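Local coordinates for protein VAL-1 (PDB 3GNE) that probably cleaves alginate by beta-elimination, as an alginate lyase of polysaccharide lyase family 14 from a Chlorella virus, at residues 103-116 and 125-137. Residues are numbered along the deposited sequence; the frame is centred on the assembly and turned at random.
With FLC (citrate anion), chain C.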
loop_
_atom_site.group_PDB
_atom_site.type_symbol
_atom_site.label_atom_id
_atom_site.label_comp_id
_atom_site.label_asym_id
_atom_site.label_seq_id
_atom_site.Cartn_x
_atom_site.Cartn_y
_atom_site.Cartn_z
ATOM N N ALA A 103 4.929 9.838 -7.191
ATOM C CA ALA A 103 5.712 8.703 -6.687
ATOM C C ALA A 103 4.926 7.447 -6.990
ATOM O O ALA A 103 4.789 6.552 -6.125
ATOM C CB ALA A 103 5.950 8.867 -5.182
ATOM N N SER A 104 4.429 7.381 -8.207
ATOM C CA SER A 104 3.672 6.216 -8.670
ATOM C C SER A 104 3.347 6.498 -10.134
ATOM O O SER A 104 3.627 7.574 -10.660
ATOM C CB SER A 104 2.409 6.045 -7.840
ATOM O OG SER A 104 1.505 7.113 -8.051
ATOM N N GLY A 105 2.750 5.524 -10.784
ATOM C CA GLY A 105 2.262 5.824 -12.157
ATOM C C GLY A 105 3.405 6.065 -13.115
ATOM O O GLY A 105 3.211 6.808 -14.068
ATOM N N TYR A 106 4.573 5.425 -12.926
ATOM C CA TYR A 106 5.708 5.553 -13.807
ATOM C C TYR A 106 6.250 6.990 -13.784
ATOM O O TYR A 106 6.921 7.387 -14.726
ATOM C CB TYR A 106 5.367 5.097 -15.240
ATOM C CG TYR A 106 6.507 4.548 -16.048
ATOM C CD1 TYR A 106 7.088 3.327 -15.749
ATOM C CD2 TYR A 106 7.048 5.166 -17.164
ATOM C CE1 TYR A 106 8.130 2.736 -16.437
ATOM C CE2 TYR A 106 8.092 4.620 -17.879
ATOM C CZ TYR A 106 8.640 3.420 -17.526
ATOM O OH TYR A 106 9.687 2.895 -18.284
ATOM N N GLN A 107 5.982 7.715 -12.699
ATOM C CA GLN A 107 6.530 9.059 -12.527
ATOM C C GLN A 107 7.162 9.128 -11.152
ATOM O O GLN A 107 6.688 8.515 -10.210
ATOM C CB GLN A 107 5.421 10.137 -12.593
ATOM C CG GLN A 107 4.852 10.129 -14.030
ATOM C CD GLN A 107 3.730 11.160 -14.188
ATOM O OE1 GLN A 107 2.893 11.296 -13.280
ATOM N NE2 GLN A 107 3.758 11.878 -15.290
ATOM N N HIS A 108 8.222 9.927 -11.058
ATOM C CA HIS A 108 8.952 10.180 -9.818
ATOM C C HIS A 108 9.046 11.692 -9.593
ATOM O O HIS A 108 8.818 12.466 -10.534
ATOM C CB HIS A 108 10.328 9.588 -9.900
ATOM C CG HIS A 108 10.311 8.082 -9.997
ATOM N ND1 HIS A 108 10.074 7.451 -11.196
ATOM C CD2 HIS A 108 10.542 7.107 -9.087
ATOM C CE1 HIS A 108 10.157 6.127 -10.991
ATOM N NE2 HIS A 108 10.440 5.869 -9.708
ATOM N N SER A 109 9.429 12.079 -8.387
ATOM C CA SER A 109 9.627 13.518 -8.155
ATOM C C SER A 109 10.687 13.674 -7.098
ATOM O O SER A 109 11.012 12.735 -6.346
ATOM C CB SER A 109 8.312 14.154 -7.640
ATOM O OG SER A 109 7.938 13.532 -6.412
ATOM N N LYS A 110 11.274 14.850 -7.034
ATOM C CA LYS A 110 12.341 15.093 -6.075
ATOM C C LYS A 110 11.823 15.100 -4.647
ATOM O O LYS A 110 12.611 14.884 -3.707
ATOM C CB LYS A 110 13.021 16.448 -6.362
ATOM C CG LYS A 110 13.774 16.457 -7.681
ATOM C CD LYS A 110 14.434 17.831 -7.870
ATOM C CE LYS A 110 15.266 17.838 -9.130
ATOM N NZ LYS A 110 16.369 18.863 -9.014
ATOM N N THR A 111 10.520 15.371 -4.513
ATOM C CA THR A 111 9.927 15.633 -3.212
ATOM C C THR A 111 9.081 14.505 -2.693
ATOM O O THR A 111 8.642 14.587 -1.540
ATOM C CB THR A 111 9.071 16.925 -3.317
ATOM O OG1 THR A 111 8.268 16.814 -4.519
ATOM C CG2 THR A 111 9.937 18.135 -3.501
ATOM N N GLY A 112 8.871 13.447 -3.485
ATOM C CA GLY A 112 7.881 12.452 -3.141
ATOM C C GLY A 112 8.420 11.055 -3.177
ATOM O O GLY A 112 9.297 10.734 -3.986
ATOM N N ALA A 113 7.872 10.178 -2.353
ATOM C CA ALA A 113 8.183 8.747 -2.393
ATOM C C ALA A 113 6.954 7.981 -1.961
ATOM O O ALA A 113 6.007 8.535 -1.400
ATOM C CB ALA A 113 9.326 8.407 -1.425
ATOM N N SER A 114 6.966 6.669 -2.213
ATOM C CA SER A 114 5.825 5.870 -1.738
ATOM C C SER A 114 6.315 4.453 -1.381
ATOM O O SER A 114 7.315 3.944 -1.925
ATOM C CB SER A 114 4.661 5.782 -2.740
ATOM O OG SER A 114 5.165 5.130 -3.920
ATOM N N ASN A 115 5.554 3.873 -0.436
ATOM C CA ASN A 115 5.841 2.548 0.128
ATOM C C ASN A 115 4.553 1.754 0.083
ATOM O O ASN A 115 3.663 2.080 0.879
ATOM C CB ASN A 115 6.327 2.717 1.582
ATOM C CG ASN A 115 6.977 1.462 2.115
ATOM O OD1 ASN A 115 7.417 0.641 1.290
ATOM N ND2 ASN A 115 7.014 1.305 3.430
ATOM N N ARG A 116 4.432 0.796 -0.834
ATOM C CA ARG A 116 3.163 0.114 -1.006
ATOM C C ARG A 116 3.325 -1.392 -0.907
ATOM O O ARG A 116 4.389 -1.941 -1.146
ATOM C CB ARG A 116 2.564 0.424 -2.373
ATOM C CG ARG A 116 1.970 1.835 -2.435
ATOM C CD ARG A 116 1.255 2.079 -3.791
ATOM N NE ARG A 116 2.339 2.213 -4.822
ATOM C CZ ARG A 116 2.120 2.300 -6.130
ATOM N NH1 ARG A 116 0.856 2.226 -6.605
ATOM N NH2 ARG A 116 3.120 2.453 -7.016
ATOM N N VAL A 125 3.675 -11.701 -1.944
ATOM C CA VAL A 125 3.620 -10.323 -1.509
ATOM C C VAL A 125 4.993 -9.727 -1.687
ATOM O O VAL A 125 5.994 -10.419 -1.468
ATOM C CB VAL A 125 3.132 -10.212 -0.039
ATOM C CG1 VAL A 125 3.155 -8.766 0.486
ATOM C CG2 VAL A 125 1.718 -10.776 0.066
ATOM N N ILE A 126 5.021 -8.439 -2.025
ATOM C CA ILE A 126 6.269 -7.665 -1.958
ATOM C C ILE A 126 5.968 -6.301 -1.373
ATOM O O ILE A 126 4.865 -5.790 -1.378
ATOM C CB ILE A 126 6.924 -7.440 -3.346
ATOM C CG1 ILE A 126 5.938 -6.817 -4.336
ATOM C CG2 ILE A 126 7.489 -8.746 -3.899
ATOM C CD1 ILE A 126 6.610 -6.241 -5.586
ATOM N N ASP A 127 7.058 -5.686 -0.835
ATOM C CA ASP A 127 7.140 -4.264 -0.622
ATOM C C ASP A 127 7.435 -3.602 -1.968
ATOM O O ASP A 127 8.222 -4.147 -2.727
ATOM C CB ASP A 127 8.282 -3.995 0.366
ATOM C CG ASP A 127 8.283 -2.616 0.944
ATOM O OD1 ASP A 127 7.286 -1.859 0.726
ATOM O OD2 ASP A 127 9.282 -2.235 1.550
ATOM N N TYR A 128 6.817 -2.479 -2.270
ATOM C CA TYR A 128 6.954 -1.868 -3.592
ATOM C C TYR A 128 7.171 -0.355 -3.420
ATOM O O TYR A 128 6.265 0.355 -2.971
ATOM C CB TYR A 128 5.695 -2.173 -4.380
ATOM C CG TYR A 128 5.758 -1.758 -5.833
ATOM C CD1 TYR A 128 6.709 -2.349 -6.695
ATOM C CD2 TYR A 128 4.865 -0.800 -6.325
ATOM C CE1 TYR A 128 6.791 -1.982 -8.037
ATOM C CE2 TYR A 128 4.924 -0.461 -7.680
ATOM C CZ TYR A 128 5.874 -1.033 -8.532
ATOM O OH TYR A 128 5.960 -0.723 -9.862
ATOM N N ILE A 129 8.355 0.089 -3.730
ATOM C CA ILE A 129 8.805 1.438 -3.377
ATOM C C ILE A 129 9.059 2.276 -4.610
ATOM O O ILE A 129 9.793 1.849 -5.509
ATOM C CB ILE A 129 10.101 1.346 -2.527
ATOM C CG1 ILE A 129 9.810 0.565 -1.246
ATOM C CG2 ILE A 129 10.650 2.764 -2.241
ATOM C CD1 ILE A 129 11.023 0.416 -0.315
ATOM N N TYR A 130 8.559 3.505 -4.632
ATOM C CA TYR A 130 8.995 4.530 -5.576
ATOM C C TYR A 130 9.836 5.512 -4.753
ATOM O O TYR A 130 9.241 6.231 -3.909
ATOM C CB TYR A 130 7.829 5.291 -6.187
ATOM C CG TYR A 130 7.265 4.747 -7.491
ATOM C CD1 TYR A 130 6.611 3.506 -7.554
ATOM C CD2 TYR A 130 7.316 5.513 -8.647
ATOM C CE1 TYR A 130 6.080 3.043 -8.770
ATOM C CE2 TYR A 130 6.800 5.037 -9.841
ATOM C CZ TYR A 130 6.182 3.813 -9.896
ATOM O OH TYR A 130 5.670 3.408 -11.120
ATOM N N PRO A 131 11.141 5.532 -4.940
ATOM C CA PRO A 131 11.970 6.502 -4.195
ATOM C C PRO A 131 12.040 7.844 -4.906
ATOM O O PRO A 131 11.648 7.938 -6.072
ATOM C CB PRO A 131 13.352 5.794 -4.213
ATOM C CG PRO A 131 13.359 5.131 -5.590
ATOM C CD PRO A 131 11.938 4.671 -5.835
ATOM N N PRO A 132 12.515 8.887 -4.210
ATOM C CA PRO A 132 12.569 10.202 -4.843
ATOM C C PRO A 132 13.616 10.326 -5.933
ATOM O O PRO A 132 14.691 9.724 -5.851
ATOM C CB PRO A 132 12.959 11.116 -3.635
ATOM C CG PRO A 132 12.521 10.373 -2.411
ATOM C CD PRO A 132 12.894 8.926 -2.773
ATOM N N SER A 133 13.319 11.181 -6.914
ATOM C CA SER A 133 14.413 11.444 -7.845
ATOM C C SER A 133 15.476 12.301 -7.165
ATOM O O SER A 133 15.268 13.024 -6.200
ATOM C CB SER A 133 13.936 12.173 -9.103
ATOM O OG SER A 133 12.974 13.106 -8.668
ATOM N N ASP A 134 16.669 12.110 -7.718
ATOM C CA ASP A 134 17.823 12.931 -7.340
ATOM C C ASP A 134 18.085 12.813 -5.869
ATOM O O ASP A 134 18.370 13.833 -5.216
ATOM C CB ASP A 134 17.533 14.386 -7.735
ATOM C CG ASP A 134 17.020 14.413 -9.164
ATOM O OD1 ASP A 134 16.971 13.354 -9.846
ATOM O OD2 ASP A 134 16.625 15.467 -9.684
ATOM N N LEU A 135 17.989 11.628 -5.301
ATOM C CA LEU A 135 18.264 11.441 -3.863
ATOM C C LEU A 135 19.110 10.208 -3.740
ATOM O O LEU A 135 18.758 9.133 -4.261
ATOM C CB LEU A 135 16.951 11.281 -3.118
ATOM C CG LEU A 135 17.118 11.112 -1.609
ATOM C CD1 LEU A 135 17.876 12.297 -1.004
ATOM C CD2 LEU A 135 15.748 10.922 -0.962
ATOM N N LYS A 136 20.260 10.368 -3.100
ATOM C CA LYS A 136 21.200 9.255 -2.991
ATOM C C LYS A 136 20.546 8.060 -2.314
ATOM O O LYS A 136 19.765 8.196 -1.351
ATOM C CB LYS A 136 22.422 9.741 -2.179
ATOM C CG LYS A 136 23.474 8.625 -2.020
ATOM C CD LYS A 136 24.776 9.145 -1.407
ATOM C CE LYS A 136 25.747 7.969 -1.207
ATOM N NZ LYS A 136 25.055 6.684 -1.591
ATOM N N GLN A 137 20.873 6.863 -2.762
ATOM C CA GLN A 137 20.486 5.628 -2.072
ATOM C C GLN A 137 21.716 4.749 -1.958
ATOM O O GLN A 137 22.587 4.897 -2.807
ATOM C CB GLN A 137 19.413 4.859 -2.837
ATOM C CG GLN A 137 18.112 5.727 -2.990
ATOM C CD GLN A 137 17.365 5.924 -1.675
ATOM O OE1 GLN A 137 17.645 5.360 -0.605
ATOM N NE2 GLN A 137 16.349 6.820 -1.802
HETATM C CAC FLC C . 1.612 2.348 -10.200
HETATM C CA FLC C . 1.665 2.272 -11.714
HETATM C CB FLC C . 2.064 0.859 -12.157
HETATM C CBC FLC C . 3.457 0.599 -11.587
HETATM C CG FLC C . 2.117 0.828 -13.682
HETATM C CGC FLC C . 2.517 -0.532 -14.274
HETATM O OA1 FLC C . 0.779 1.684 -9.607
HETATM O OA2 FLC C . 2.419 3.075 -9.649
HETATM O OB1 FLC C . 3.533 -0.206 -10.638
HETATM O OB2 FLC C . 4.430 1.244 -12.054
HETATM O OG1 FLC C . 3.091 -1.350 -13.561
HETATM O OG2 FLC C . 2.270 -0.707 -15.502
HETATM O OHB FLC C . 1.089 -0.058 -11.697
HETATM O O HOH W 1 11.761 14.153 -11.140
HETATM O O HOH W 2 9.387 9.732 -6.646
HETATM O O HOH W 3 15.364 14.626 -3.976
HETATM O O HOH W 4 5.069 2.443 -4.455
#
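Tyr130 packs against the turn at 104-107 and the His108 ring. Ser104 CA lies over one face of the Tyr130 ring, 3.6 Å from its centroid, a CH-pi contact, while Tyr130 CD2 sits over a face of His108 near its rim, in an offset stack with planes 27° apart. The phenol oxygen is gripped twice: Tyr106 N donates to Tyr130 OH over 2.9 Å, and that hydroxyl donates to a citrate carboxylate oxygen. The same citrate, probably from the crystallisation liquor, accepts from Gly105 N (2.7 Å to OA2, N-H...O 179°), from both terminal nitrogens of Arg116 and from Tyr128 OH; Lys92 and His147 also bond it. These groups are consistent with a carboxylate-binding cleft for alginate, though citrate alone does not prove it.

Beneath, strands 112-119 and 125-130 form a beta hairpin, with Ser114-Tyr130 and Arg116-Tyr128 as hydrogen-bonded pairs. Ser114 OG, placed between backbone N and carbonyl carbon (chi1 62°), donates to Ala103 O at 2.7 Å; a water accepts from Arg116 NE (NE to water O 2.8 Å) and donates to Ser114 OG and Tyr128 O. On the other face, Asn115 OD1 and Asp127 OD1 are only 2.6 Å apart, so the acid probably carries a proton; Ser188 bonds both side chains, and Thr172 also bonds Asn115 ND2. Past the strands, Ser133 N reaches Ser109 O (2.8 Å) from above the carbonyl plane.

In the seven-stranded antiparallel sheet of a probable concanavalin-like jelly roll, 91-99 flanks 112-119 and 149-151 flanks 125-130, while strand 186-192 of the other large sheet packs against Asp127.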